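Long-range contacts in aminotransferase (Psychrobacter arcticus 273-4, PDB 3IF2), which binds pyridoxal 5'-phosphate and probably transfers amino groups between amino acids and keto acids, perhaps as a valine-pyruvate transaminase: residues Phe119-Asn124 with Tyr158-Val163; Thr152-Ile156 with Tyr398-Gly402; Phe193-Glu197 with His230-Ile234; Lys373-Thr379 with Gln409-Ile415; Thr379-Tyr383 with Pro395-Phe399. All blocks are in the same frame, centred on the assembly; numbering follows the deposited sequence.

Four of the five contacts (1, 2, 5 and 4) lead outward from the cofactor of a fold-type I aminotransferase. Contacts 1 and 2, with centres 13 Å apart, hold two parts of the loop that follows strand 142-149, and each gives the pyridoxal phosphate pocket an aromatic residue, F119 and Y155. Contact 2 ties this loop to 398-402, and shares Y398 and F399 with contact 5. Contact 5 is nested inside the loop closed by contact 4; their centres lie 8 Å apart, T379 belongs to both, and S396 OG approaches A411 O at 2.7 Å. Contact 3 stands apart, its centre 19 Å from that of contact 2, joining two outer helices.

Contact 1 (Phe119-Asn124 with Tyr158-Val163); sequences FFYLFN and YSDVHV
Helix 115-125 of this fold-type I aminotransferase, which begins with the cofactor-binding S115 and Q116, packs against loop 158-163 through an aromatic cluster of F119, F123 and Y158. Residues 119-124 are helical; 158-163 open with a type I beta turn from Y158 to V161. The CA atoms pair F119 with Y158 (7.1 Å), F120 with V161 (5.2 Å) and N124 with H162 (5.7 Å). F123, V161 and Y158 lose most area. F123, chi1 m, points toward the loop and sets its ring edge on the Y158 face in an offset edge-to-face pair (centroids 5.2 Å, planes at 73°), while F123 CD2 meets V161 CG2 at 3.5 Å. Y158, also m, turns its own edge to the face of F119 (centroids 5.2 Å, planes at 82°); its hydroxyl bonds D245 of the pocket, and F119 touches the bound pyridoxal phosphate. V161 packs beside F120, whose t rotamer places CD1 3.3 Å from V161 O and CE1 4.0 Å from V163 CG2. V303 and V304 of the second subunit pack on V161 and F120, so the contact forms part of the dimer interface. H162 NE2 gives a weak hydrogen bond to F123 O (3.0 Å). N124, chi1 m, fastens the loop through its amide: ND2 donates to V161 O at 2.8 Å, and OD1 accepts from V163 N at 2.9 Å.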
# COMPACT_ATOMS: atom_id res chain seq x y z
N PHE A 119 5.73 5.67 -6.99
CA PHE A 119 7.01 5.44 -7.68
C PHE A 119 7.27 3.97 -7.92
O PHE A 119 7.84 3.63 -8.96
CB PHE A 119 8.19 6.10 -6.98
CG PHE A 119 7.94 7.51 -6.63
CD1 PHE A 119 7.50 8.42 -7.60
CD2 PHE A 119 8.10 7.95 -5.33
CE1 PHE A 119 7.24 9.75 -7.26
CE2 PHE A 119 7.84 9.24 -4.99
CZ PHE A 119 7.42 10.15 -5.96
N PHE A 120 6.87 3.10 -6.99
CA PHE A 120 6.95 1.66 -7.18
C PHE A 120 6.15 1.27 -8.44
O PHE A 120 6.63 0.49 -9.25
CB PHE A 120 6.50 0.87 -5.95
CG PHE A 120 6.44 -0.61 -6.18
CD1 PHE A 120 7.61 -1.35 -6.24
CD2 PHE A 120 5.23 -1.26 -6.36
CE1 PHE A 120 7.58 -2.74 -6.48
CE2 PHE A 120 5.19 -2.64 -6.59
CZ PHE A 120 6.37 -3.38 -6.64
N TYR A 121 4.97 1.85 -8.62
CA TYR A 121 4.19 1.59 -9.83
C TYR A 121 4.84 2.20 -11.07
O TYR A 121 5.17 1.46 -12.01
CB TYR A 121 2.73 2.08 -9.72
CG TYR A 121 1.83 1.43 -8.67
CD1 TYR A 121 2.06 0.14 -8.17
CD2 TYR A 121 0.68 2.09 -8.24
CE1 TYR A 121 1.20 -0.42 -7.23
CE2 TYR A 121 -0.18 1.55 -7.32
CZ TYR A 121 0.06 0.29 -6.80
OH TYR A 121 -0.81 -0.26 -5.91
N LEU A 122 5.06 3.53 -11.05
CA LEU A 122 5.58 4.25 -12.22
C LEU A 122 6.96 3.77 -12.71
O LEU A 122 7.16 3.63 -13.92
CB LEU A 122 5.58 5.78 -12.00
CG LEU A 122 4.22 6.51 -11.81
CD1 LEU A 122 4.46 7.97 -11.33
CD2 LEU A 122 3.34 6.44 -13.09
N PHE A 123 7.90 3.48 -11.80
CA PHE A 123 9.23 3.04 -12.22
C PHE A 123 9.24 1.62 -12.78
O PHE A 123 10.04 1.31 -13.67
CB PHE A 123 10.29 3.26 -11.15
CG PHE A 123 10.50 4.71 -10.73
CD1 PHE A 123 10.04 5.81 -11.47
CD2 PHE A 123 11.28 4.98 -9.62
CE1 PHE A 123 10.29 7.12 -11.04
CE2 PHE A 123 11.55 6.26 -9.22
CZ PHE A 123 11.06 7.34 -9.92
N ASN A 124 8.37 0.76 -12.27
CA ASN A 124 8.17 -0.59 -12.84
C ASN A 124 7.25 -0.57 -14.07
O ASN A 124 7.30 -1.50 -14.87
CB ASN A 124 7.67 -1.56 -11.76
CG ASN A 124 8.78 -1.99 -10.84
OD1 ASN A 124 9.71 -2.70 -11.27
ND2 ASN A 124 8.71 -1.58 -9.58
N TYR A 158 13.97 6.37 -4.36
CA TYR A 158 13.81 5.86 -5.71
C TYR A 158 14.66 4.60 -5.93
O TYR A 158 14.21 3.71 -6.64
CB TYR A 158 14.25 6.87 -6.79
CG TYR A 158 13.51 8.19 -6.86
CD1 TYR A 158 12.14 8.31 -6.53
CD2 TYR A 158 14.14 9.31 -7.38
CE1 TYR A 158 11.47 9.55 -6.63
CE2 TYR A 158 13.48 10.53 -7.50
CZ TYR A 158 12.17 10.66 -7.11
OH TYR A 158 11.57 11.90 -7.24
N SER A 159 15.85 4.56 -5.32
CA SER A 159 16.88 3.50 -5.50
C SER A 159 16.50 2.06 -5.81
O SER A 159 16.97 1.48 -6.78
CB SER A 159 17.80 3.41 -4.27
OG SER A 159 18.51 4.60 -4.08
N ASP A 160 15.66 1.48 -4.96
CA ASP A 160 15.41 0.03 -4.97
C ASP A 160 14.01 -0.45 -5.35
O ASP A 160 13.70 -1.62 -5.13
CB ASP A 160 15.79 -0.51 -3.57
CG ASP A 160 17.28 -0.24 -3.18
OD1 ASP A 160 18.17 -0.07 -4.06
OD2 ASP A 160 17.56 -0.24 -1.97
N VAL A 161 13.19 0.42 -5.96
CA VAL A 161 11.79 0.03 -6.27
C VAL A 161 11.64 -0.95 -7.45
O VAL A 161 10.59 -1.57 -7.57
CB VAL A 161 10.84 1.25 -6.47
CG1 VAL A 161 10.88 2.17 -5.24
CG2 VAL A 161 11.15 2.01 -7.74
N HIS A 162 12.65 -1.10 -8.31
CA HIS A 162 12.52 -2.04 -9.43
C HIS A 162 12.38 -3.48 -8.95
O HIS A 162 13.01 -3.88 -7.98
CB HIS A 162 13.62 -1.86 -10.47
CG HIS A 162 13.47 -0.62 -11.28
ND1 HIS A 162 14.30 0.48 -11.14
CD2 HIS A 162 12.54 -0.28 -12.21
CE1 HIS A 162 13.91 1.42 -11.98
NE2 HIS A 162 12.84 0.99 -12.64
N VAL A 163 11.50 -4.24 -9.60
CA VAL A 163 11.22 -5.63 -9.24
C VAL A 163 12.40 -6.58 -9.58
O VAL A 163 12.64 -7.53 -8.83
CB VAL A 163 9.89 -6.09 -9.87
CG1 VAL A 163 9.67 -7.54 -9.61
CG2 VAL A 163 8.73 -5.29 -9.28

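Contact 2 (Thr152-Ile156 with Tyr398-Gly402). With PLP (pyridoxal-5'-phosphate), chain C.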
# COMPACT_ATOMS: atom_id res chain seq x y z
N THR A 152 21.47 14.44 -10.52
CA THR A 152 21.65 13.84 -9.20
C THR A 152 22.50 14.86 -8.42
O THR A 152 23.16 15.69 -9.04
CB THR A 152 22.31 12.45 -9.28
OG1 THR A 152 23.52 12.55 -10.04
CG2 THR A 152 21.39 11.47 -9.98
N PRO A 153 22.50 14.84 -7.08
CA PRO A 153 21.78 13.94 -6.18
C PRO A 153 20.26 13.97 -6.31
O PRO A 153 19.67 14.98 -6.71
CB PRO A 153 22.21 14.38 -4.78
CG PRO A 153 23.25 15.40 -4.96
CD PRO A 153 23.40 15.75 -6.36
N GLU A 154 19.65 12.82 -6.04
CA GLU A 154 18.20 12.65 -6.07
C GLU A 154 17.74 11.80 -4.91
O GLU A 154 18.56 11.28 -4.17
CB GLU A 154 17.74 12.08 -7.43
CG GLU A 154 17.20 13.13 -8.39
CD GLU A 154 15.83 13.70 -7.98
OE1 GLU A 154 15.32 13.33 -6.90
OE2 GLU A 154 15.28 14.53 -8.76
N TYR A 155 16.43 11.68 -4.78
CA TYR A 155 15.80 10.99 -3.66
C TYR A 155 16.27 9.56 -3.43
O TYR A 155 16.18 8.72 -4.33
CB TYR A 155 14.28 11.03 -3.84
CG TYR A 155 13.46 10.37 -2.75
CD1 TYR A 155 13.72 10.62 -1.40
CD2 TYR A 155 12.38 9.55 -3.09
CE1 TYR A 155 12.94 9.99 -0.40
CE2 TYR A 155 11.58 8.95 -2.12
CZ TYR A 155 11.85 9.17 -0.79
OH TYR A 155 11.05 8.53 0.11
N ILE A 156 16.78 9.32 -2.22
CA ILE A 156 17.26 8.00 -1.78
C ILE A 156 16.22 6.88 -1.98
O ILE A 156 16.58 5.75 -2.30
CB ILE A 156 17.78 8.06 -0.29
CG1 ILE A 156 18.51 6.78 0.14
CG2 ILE A 156 16.66 8.37 0.67
CD1 ILE A 156 19.20 6.89 1.51
N TYR A 398 24.51 7.64 -0.72
CA TYR A 398 23.25 6.94 -1.01
C TYR A 398 22.24 7.72 -1.87
O TYR A 398 21.18 7.17 -2.19
CB TYR A 398 22.58 6.48 0.30
CG TYR A 398 23.49 5.63 1.16
CD1 TYR A 398 24.04 4.43 0.65
CD2 TYR A 398 23.83 6.01 2.47
CE1 TYR A 398 24.91 3.62 1.44
CE2 TYR A 398 24.69 5.21 3.27
CZ TYR A 398 25.23 4.02 2.74
OH TYR A 398 26.06 3.24 3.51
N PHE A 399 22.58 8.94 -2.27
CA PHE A 399 21.68 9.80 -3.05
C PHE A 399 22.04 9.91 -4.53
O PHE A 399 21.67 10.89 -5.17
CB PHE A 399 21.59 11.20 -2.39
CG PHE A 399 20.97 11.20 -1.03
CD1 PHE A 399 19.61 11.36 -0.86
CD2 PHE A 399 21.77 11.08 0.09
CE1 PHE A 399 19.02 11.37 0.42
CE2 PHE A 399 21.21 11.10 1.37
CZ PHE A 399 19.82 11.24 1.54
N PHE A 400 22.70 8.90 -5.08
CA PHE A 400 23.07 8.87 -6.49
C PHE A 400 22.62 7.51 -7.04
O PHE A 400 23.44 6.61 -7.17
CB PHE A 400 24.59 9.08 -6.63
CG PHE A 400 25.08 10.42 -6.14
CD1 PHE A 400 25.45 10.60 -4.81
CD2 PHE A 400 25.20 11.49 -7.02
CE1 PHE A 400 25.93 11.86 -4.35
CE2 PHE A 400 25.69 12.73 -6.58
CZ PHE A 400 26.04 12.92 -5.24
N PRO A 401 21.30 7.34 -7.29
CA PRO A 401 20.79 6.09 -7.82
C PRO A 401 21.33 5.78 -9.21
O PRO A 401 21.34 6.67 -10.07
CB PRO A 401 19.27 6.32 -7.90
CG PRO A 401 19.01 7.37 -6.98
CD PRO A 401 20.19 8.26 -7.00
N GLY A 402 21.78 4.55 -9.39
CA GLY A 402 22.34 4.10 -10.65
C GLY A 402 23.74 4.61 -11.01
O GLY A 402 24.18 4.38 -12.13
N1 PLP C . 9.28 12.45 -2.75
C2 PLP C . 10.30 13.03 -2.04
C2A PLP C . 11.18 14.01 -2.75
C3 PLP C . 10.48 12.70 -0.68
O3 PLP C . 11.49 13.26 0.07
C4 PLP C . 9.63 11.75 -0.06
C4A PLP C . 10.04 11.23 1.31
O4A PLP C . 9.24 11.17 2.25
C5 PLP C . 8.58 11.16 -0.83
C6 PLP C . 8.43 11.54 -2.18
C5A PLP C . 7.62 10.09 -0.28
O4P PLP C . 6.48 10.62 0.37
P PLP C . 5.22 9.69 0.72
O1P PLP C . 5.24 8.23 0.35
O2P PLP C . 4.13 10.37 -0.03
O3P PLP C . 5.08 9.79 2.19
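At the apolar centre of this loop-loop junction beside the pyridoxal phosphate pocket, F399 and I156 lie against each other, with I156 CB 3.6 Å from F399 CE1 and their CA atoms 4.9 Å apart. Chi1 and chi2 of I156 are both t, an extended form that carries CD1 to 3.6 Å from Y398 CB. P153, which follows a cis peptide bond, packs its CB 4.0 Å from F399 CB and its CG 3.7 Å from F400 CZ; the F400 ring presents a face to P153 CA. Helix 16-29 adds I17 and L20 to the I156 and Y398 side. The junction backs onto the cofactor site: Y155 directs its CA-to-CB bond away from 398-402, and one face of its ring lies over PLP C3, with Y155 OH 3.1 Å from PLP C4A. Toward the polar edge, P153 CA makes a CH-O contact with F399 O at 3.2 Å. E154 sends its carboxylate off to S213, which, like Y155, lines the pocket, while E154 OE1 also accepts from Y155 N at 2.9 Å. The same backbone stretch is tied across the junction by the hydrogen bond from E154 N to F399 O, 2.9 Å long.

Contact 3 (Phe193-Glu197 with His230-Ile234); sequences FEALE and HLAEI
Two short helical segments, 193-197 and 230-234, run side by side and nearly parallel, a helix-helix packing on the outside of the fold, away from the cofactor. Their axes come within 12.4 Å at a signed crossing angle of -16°, a wide spacing that the side chains must fill. The register sets F193 opposite H230 (CA atoms 8.8 Å apart) and E197 opposite I234 (7.7 Å). F193, chi1 m, and H230, chi1 t, both point inward and stack face to face, with centroids 3.9 Å apart and planes at 15°. Deeper in, L196, t in both chi angles, brings CD1 to 3.7 Å from L231 CD2 and CD2 to 3.7 Å from I234 CD1; I234 CD1 also lies 4.0 Å from F193 CD1, at the ring edge. L202 of helix 200-203 adds to this core. E197 forms a salt bridge with R237 and accepts a weak, bifurcated hydrogen bond from H230 NE2, 3.2 Å to E197 OE1 and 3.4 Å to E197 OE2.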
# COMPACT_ATOMS: atom_id res chain seq x y z
N PHE A 193 22.94 19.42 -19.84
CA PHE A 193 22.21 19.05 -21.06
C PHE A 193 23.10 18.46 -22.16
O PHE A 193 22.61 17.68 -22.96
CB PHE A 193 21.33 20.20 -21.60
CG PHE A 193 20.10 20.49 -20.73
CD1 PHE A 193 18.99 19.62 -20.75
CD2 PHE A 193 20.05 21.62 -19.91
CE1 PHE A 193 17.87 19.87 -19.95
CE2 PHE A 193 18.93 21.89 -19.11
CZ PHE A 193 17.85 21.01 -19.12
N GLU A 194 24.39 18.83 -22.19
CA GLU A 194 25.37 18.24 -23.15
C GLU A 194 25.43 16.72 -22.92
O GLU A 194 25.19 15.95 -23.85
CB GLU A 194 26.78 18.90 -23.00
CG GLU A 194 27.84 18.43 -23.99
N ALA A 195 25.68 16.33 -21.67
CA ALA A 195 25.78 14.93 -21.25
C ALA A 195 24.47 14.14 -21.42
O ALA A 195 24.49 13.02 -21.93
CB ALA A 195 26.23 14.84 -19.81
N LEU A 196 23.35 14.74 -21.01
CA LEU A 196 22.03 14.09 -21.06
C LEU A 196 21.53 13.86 -22.49
O LEU A 196 21.12 12.74 -22.84
CB LEU A 196 20.99 14.93 -20.27
CG LEU A 196 19.53 14.49 -20.13
CD1 LEU A 196 18.87 15.25 -18.97
CD2 LEU A 196 18.67 14.63 -21.39
N GLU A 197 21.60 14.90 -23.30
CA GLU A 197 21.04 14.90 -24.67
C GLU A 197 21.82 13.98 -25.62
O GLU A 197 21.27 13.51 -26.62
CB GLU A 197 20.91 16.35 -25.16
CG GLU A 197 19.75 16.70 -26.10
CD GLU A 197 19.22 18.16 -25.90
OE1 GLU A 197 19.88 18.99 -25.21
OE2 GLU A 197 18.11 18.48 -26.41
N HIS A 230 12.93 22.53 -21.13
CA HIS A 230 13.89 21.78 -21.95
C HIS A 230 13.63 20.27 -21.77
O HIS A 230 13.52 19.54 -22.76
CB HIS A 230 15.33 22.16 -21.55
CG HIS A 230 16.38 21.79 -22.54
ND1 HIS A 230 17.62 22.39 -22.55
CD2 HIS A 230 16.37 20.94 -23.60
CE1 HIS A 230 18.34 21.88 -23.53
NE2 HIS A 230 17.60 21.00 -24.18
N LEU A 231 13.49 19.82 -20.51
CA LEU A 231 13.21 18.39 -20.22
C LEU A 231 11.89 17.92 -20.83
O LEU A 231 11.82 16.80 -21.37
CB LEU A 231 13.27 18.08 -18.72
CG LEU A 231 14.66 18.15 -18.06
CD1 LEU A 231 14.51 18.14 -16.55
CD2 LEU A 231 15.61 17.03 -18.55
N ALA A 232 10.85 18.77 -20.78
CA ALA A 232 9.56 18.48 -21.43
C ALA A 232 9.71 18.29 -22.96
O ALA A 232 9.06 17.41 -23.52
CB ALA A 232 8.53 19.56 -21.11
N GLU A 233 10.57 19.09 -23.63
CA GLU A 233 10.83 18.93 -25.09
C GLU A 233 11.54 17.61 -25.36
O GLU A 233 11.10 16.83 -26.20
CB GLU A 233 11.74 20.02 -25.68
CG GLU A 233 11.19 21.44 -25.75
CD GLU A 233 12.20 22.41 -26.40
OE1 GLU A 233 13.39 22.45 -25.97
OE2 GLU A 233 11.80 23.14 -27.35
N ILE A 234 12.64 17.38 -24.62
CA ILE A 234 13.43 16.15 -24.74
C ILE A 234 12.52 14.94 -24.55
O ILE A 234 12.52 14.04 -25.38
CB ILE A 234 14.63 16.09 -23.74
CG1 ILE A 234 15.65 17.18 -24.04
CG2 ILE A 234 15.36 14.76 -23.84
CD1 ILE A 234 16.73 17.27 -23.02

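Contact 4 (Lys373-Thr379 with Gln409-Ile415)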
# COMPACT_ATOMS: atom_id res chain seq x y z
N LYS A 373 34.31 20.60 1.26
CA LYS A 373 35.37 20.48 0.23
C LYS A 373 36.66 19.88 0.82
O LYS A 373 37.12 20.34 1.86
CB LYS A 373 35.73 21.83 -0.44
CG LYS A 373 34.73 22.47 -1.46
CD LYS A 373 35.35 23.82 -1.96
CE LYS A 373 34.47 24.67 -2.93
NZ LYS A 373 34.47 24.28 -4.37
N ASP A 374 37.20 18.83 0.19
CA ASP A 374 38.46 18.15 0.59
C ASP A 374 38.48 17.60 2.03
O ASP A 374 39.47 17.73 2.74
CB ASP A 374 39.68 19.08 0.39
CG ASP A 374 39.73 19.70 -0.99
OD1 ASP A 374 39.24 19.08 -1.97
OD2 ASP A 374 40.28 20.81 -1.10
N LEU A 375 37.38 16.97 2.43
CA LEU A 375 37.26 16.41 3.78
C LEU A 375 38.23 15.22 3.86
O LEU A 375 38.22 14.37 2.95
CB LEU A 375 35.81 16.00 4.09
CG LEU A 375 35.44 15.52 5.50
CD1 LEU A 375 35.79 16.54 6.57
CD2 LEU A 375 33.94 15.16 5.59
N PRO A 376 39.09 15.15 4.91
CA PRO A 376 40.07 14.03 5.00
C PRO A 376 39.47 12.62 5.13
O PRO A 376 40.16 11.65 4.85
CB PRO A 376 40.92 14.38 6.22
CG PRO A 376 40.59 15.77 6.57
CD PRO A 376 39.22 16.04 6.08
N ILE A 377 38.21 12.53 5.58
CA ILE A 377 37.49 11.26 5.67
C ILE A 377 36.30 11.33 4.70
O ILE A 377 36.00 12.41 4.17
CB ILE A 377 37.06 10.93 7.15
CG1 ILE A 377 36.02 11.93 7.71
CG2 ILE A 377 38.31 10.86 8.05
CD1 ILE A 377 35.56 11.59 9.13
N SER A 378 35.68 10.19 4.43
CA SER A 378 34.47 10.17 3.59
C SER A 378 33.29 10.54 4.49
O SER A 378 33.35 10.33 5.72
CB SER A 378 34.22 8.78 2.96
OG SER A 378 33.84 7.82 3.92
N THR A 379 32.22 11.07 3.90
CA THR A 379 31.02 11.42 4.68
C THR A 379 30.34 10.19 5.29
O THR A 379 29.71 10.32 6.34
CB THR A 379 30.06 12.33 3.91
OG1 THR A 379 29.79 11.79 2.61
CG2 THR A 379 30.68 13.72 3.79
N GLN A 409 34.43 11.43 -5.90
CA GLN A 409 34.82 12.30 -4.78
C GLN A 409 33.64 13.07 -4.20
O GLN A 409 33.38 12.99 -3.00
CB GLN A 409 35.94 13.28 -5.20
CG GLN A 409 36.41 14.29 -4.13
CD GLN A 409 37.51 15.25 -4.61
OE1 GLN A 409 38.28 14.92 -5.51
NE2 GLN A 409 37.60 16.42 -3.98
N HIS A 410 32.93 13.79 -5.06
CA HIS A 410 31.80 14.61 -4.63
C HIS A 410 30.72 13.82 -3.86
O HIS A 410 30.18 14.33 -2.88
CB HIS A 410 31.18 15.34 -5.82
CG HIS A 410 30.19 16.40 -5.43
ND1 HIS A 410 30.58 17.61 -4.88
CD2 HIS A 410 28.84 16.43 -5.50
CE1 HIS A 410 29.50 18.34 -4.64
NE2 HIS A 410 28.44 17.65 -5.01
N ALA A 411 30.46 12.57 -4.28
CA ALA A 411 29.50 11.69 -3.59
C ALA A 411 29.95 11.25 -2.18
O ALA A 411 29.14 10.69 -1.43
CB ALA A 411 29.16 10.45 -4.46
N HIS A 412 31.22 11.46 -1.82
CA HIS A 412 31.74 11.16 -0.48
C HIS A 412 32.04 12.42 0.35
O HIS A 412 32.63 12.30 1.44
CB HIS A 412 33.02 10.31 -0.61
CG HIS A 412 32.78 8.97 -1.22
ND1 HIS A 412 32.01 8.00 -0.60
CD2 HIS A 412 33.20 8.43 -2.39
CE1 HIS A 412 31.96 6.92 -1.37
NE2 HIS A 412 32.68 7.16 -2.45
N GLU A 413 31.61 13.60 -0.12
CA GLU A 413 31.90 14.89 0.55
C GLU A 413 30.68 15.66 1.08
O GLU A 413 30.85 16.73 1.63
CB GLU A 413 32.75 15.78 -0.37
CG GLU A 413 34.19 15.30 -0.51
CD GLU A 413 35.07 16.22 -1.34
OE1 GLU A 413 34.55 17.16 -2.00
OE2 GLU A 413 36.31 15.99 -1.34
N CYS A 414 29.47 15.10 0.98
CA CYS A 414 28.29 15.81 1.46
C CYS A 414 27.46 15.06 2.50
O CYS A 414 27.65 13.86 2.71
CB CYS A 414 27.41 16.22 0.28
SG CYS A 414 28.33 17.16 -0.90
N ILE A 415 26.62 15.82 3.22
CA ILE A 415 25.64 15.25 4.15
C ILE A 415 24.28 15.94 4.00
O ILE A 415 24.21 17.10 3.59
CB ILE A 415 26.12 15.24 5.66
CG1 ILE A 415 26.16 16.64 6.30
CG2 ILE A 415 27.50 14.51 5.80
CD1 ILE A 415 26.69 16.64 7.75
O HOH W 1 36.41 19.14 -2.62
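The firmest polar link across this contact is the hydrogen bond from T379 N to H412 O, 2.8 Å long, formed where the chain enters helix 379-388; the nearest CA atoms are those of S378 and H412, 5.0 Å apart. T379 OG1 lies 3.0 Å from C414 O, a weak bond at most, since its one proton has another acceptor within reach; S396 OG lies nearby, within hydrogen-bonding reach of A411 O and C414 O. A second polar group forms round E413, whose CA-to-CB bond points away although the carboxylate reaches back. E413 OE2 accepts a weak bond from D374 N at 3.3 Å and a better one from Q409 NE2 at 3.0 Å. D374 OD1 and E413 OE2 are only 4.3 Å apart, and one water bridges the two carboxylates, donating to D374 OD1 at 2.9 Å and to E413 OE1 at 2.8 Å. Packing follows outward: T379 CG2 touches E413 C at 3.3 Å and I415 CG2 at 3.8 Å, while S378 CB meets H412 CB at 4.1 Å. L375 points toward 409-415 and also touches L440 and Y441 of helix 423-441. S378 is the N-cap of helix 379-388, its OG bonding D381 N. The example is a strand-to-helix connection: the loop after strand 367-372 is hydrogen-bonded to the approach of the antiparallel neighbour 414-418, in the small C-terminal domain of an aminotransferase fold.

Contact 5 (Thr379-Tyr383 with Pro395-Phe399)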
# COMPACT_ATOMS: atom_id res chain seq x y z
N THR A 379 32.22 11.07 3.90
CA THR A 379 31.02 11.42 4.68
C THR A 379 30.34 10.19 5.29
O THR A 379 29.71 10.32 6.34
CB THR A 379 30.06 12.33 3.91
OG1 THR A 379 29.79 11.79 2.61
CG2 THR A 379 30.68 13.72 3.79
N LEU A 380 30.50 9.00 4.68
CA LEU A 380 30.05 7.74 5.31
C LEU A 380 30.80 7.48 6.63
O LEU A 380 30.22 6.92 7.56
CB LEU A 380 30.23 6.52 4.39
CG LEU A 380 29.78 5.14 4.96
CD1 LEU A 380 28.31 5.16 5.45
CD2 LEU A 380 30.02 3.99 3.96
N ASP A 381 32.07 7.89 6.67
CA ASP A 381 32.93 7.78 7.85
C ASP A 381 32.54 8.87 8.87
O ASP A 381 32.48 8.59 10.07
CB ASP A 381 34.40 7.91 7.44
CG ASP A 381 35.33 7.09 8.30
OD1 ASP A 381 35.22 7.13 9.55
OD2 ASP A 381 36.20 6.41 7.69
N LEU A 382 32.28 10.09 8.39
CA LEU A 382 31.77 11.18 9.23
C LEU A 382 30.47 10.75 9.92
O LEU A 382 30.32 10.94 11.11
CB LEU A 382 31.53 12.46 8.42
CG LEU A 382 31.01 13.72 9.14
CD1 LEU A 382 31.92 14.03 10.30
CD2 LEU A 382 30.90 14.91 8.17
N TYR A 383 29.56 10.16 9.16
CA TYR A 383 28.29 9.63 9.70
C TYR A 383 28.49 8.67 10.88
O TYR A 383 27.79 8.78 11.88
CB TYR A 383 27.46 8.95 8.59
CG TYR A 383 26.42 7.98 9.07
CD1 TYR A 383 25.16 8.41 9.47
CD2 TYR A 383 26.69 6.60 9.11
CE1 TYR A 383 24.18 7.49 9.92
CE2 TYR A 383 25.73 5.68 9.56
CZ TYR A 383 24.49 6.14 9.96
OH TYR A 383 23.56 5.23 10.40
N PRO A 395 24.64 10.36 5.08
CA PRO A 395 25.79 10.60 4.18
C PRO A 395 25.35 10.64 2.71
O PRO A 395 24.36 10.00 2.33
CB PRO A 395 26.71 9.41 4.47
CG PRO A 395 25.81 8.30 4.81
CD PRO A 395 24.56 8.93 5.47
N SER A 396 26.09 11.41 1.91
CA SER A 396 25.78 11.62 0.49
C SER A 396 25.87 10.43 -0.47
O SER A 396 25.19 10.44 -1.49
CB SER A 396 26.67 12.73 -0.07
OG SER A 396 28.07 12.53 0.23
N GLU A 397 26.68 9.42 -0.16
CA GLU A 397 26.86 8.32 -1.10
C GLU A 397 25.61 7.50 -1.47
O GLU A 397 25.65 6.78 -2.46
CB GLU A 397 28.02 7.42 -0.69
CG GLU A 397 27.82 6.53 0.52
CD GLU A 397 29.04 5.62 0.73
OE1 GLU A 397 30.09 6.14 1.22
OE2 GLU A 397 28.94 4.41 0.40
N TYR A 398 24.51 7.64 -0.72
CA TYR A 398 23.25 6.94 -1.01
C TYR A 398 22.24 7.72 -1.87
O TYR A 398 21.18 7.17 -2.19
CB TYR A 398 22.58 6.48 0.30
CG TYR A 398 23.49 5.63 1.16
CD1 TYR A 398 24.04 4.43 0.65
CD2 TYR A 398 23.83 6.01 2.47
CE1 TYR A 398 24.91 3.62 1.44
CE2 TYR A 398 24.69 5.21 3.27
CZ TYR A 398 25.23 4.02 2.74
OH TYR A 398 26.06 3.24 3.51
N PHE A 399 22.58 8.94 -2.27
CA PHE A 399 21.68 9.80 -3.05
C PHE A 399 22.04 9.91 -4.53
O PHE A 399 21.67 10.89 -5.17
CB PHE A 399 21.59 11.20 -2.39
CG PHE A 399 20.97 11.20 -1.03
CD1 PHE A 399 19.61 11.36 -0.86
CD2 PHE A 399 21.77 11.08 0.09
CE1 PHE A 399 19.02 11.37 0.42
CE2 PHE A 399 21.21 11.10 1.37
CZ PHE A 399 19.82 11.24 1.54
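Side-chain rotamers define how the first turn of helix 379-388 meets the chain leaving strand 394-395. L380, with chi1 t and chi2 p, stretches CD1 to 4.1 Å from P395 CG and 3.5 Å from Y398 OH; Y398, chi1 m, swings its ring back to that methyl. P395, its ring puckered C-gamma endo, points toward the helix, with P395 CB 3.7 Å from T379 O. One turn on, Y383 in a t rotamer lays CD1 4.1 Å from P395 CD and sends its hydroxyl to D23 on helix 16-29, whose L20 covers P395 and Y398 as well. E397, chi1 p and chi2 t, brings OE1 to 3.2 Å from L380 CB. T379 and S396 both take the p rotamer, leaving their OG1 and OG atoms 3.0 Å apart, and S396 OG lies within hydrogen-bonding reach of A411 O and C414 O. The chemistry is thus mainly apolar, with proline and leucine filling the interface, while the T379 and S396 hydroxyls lie close to the backbone leading into strand 414-418.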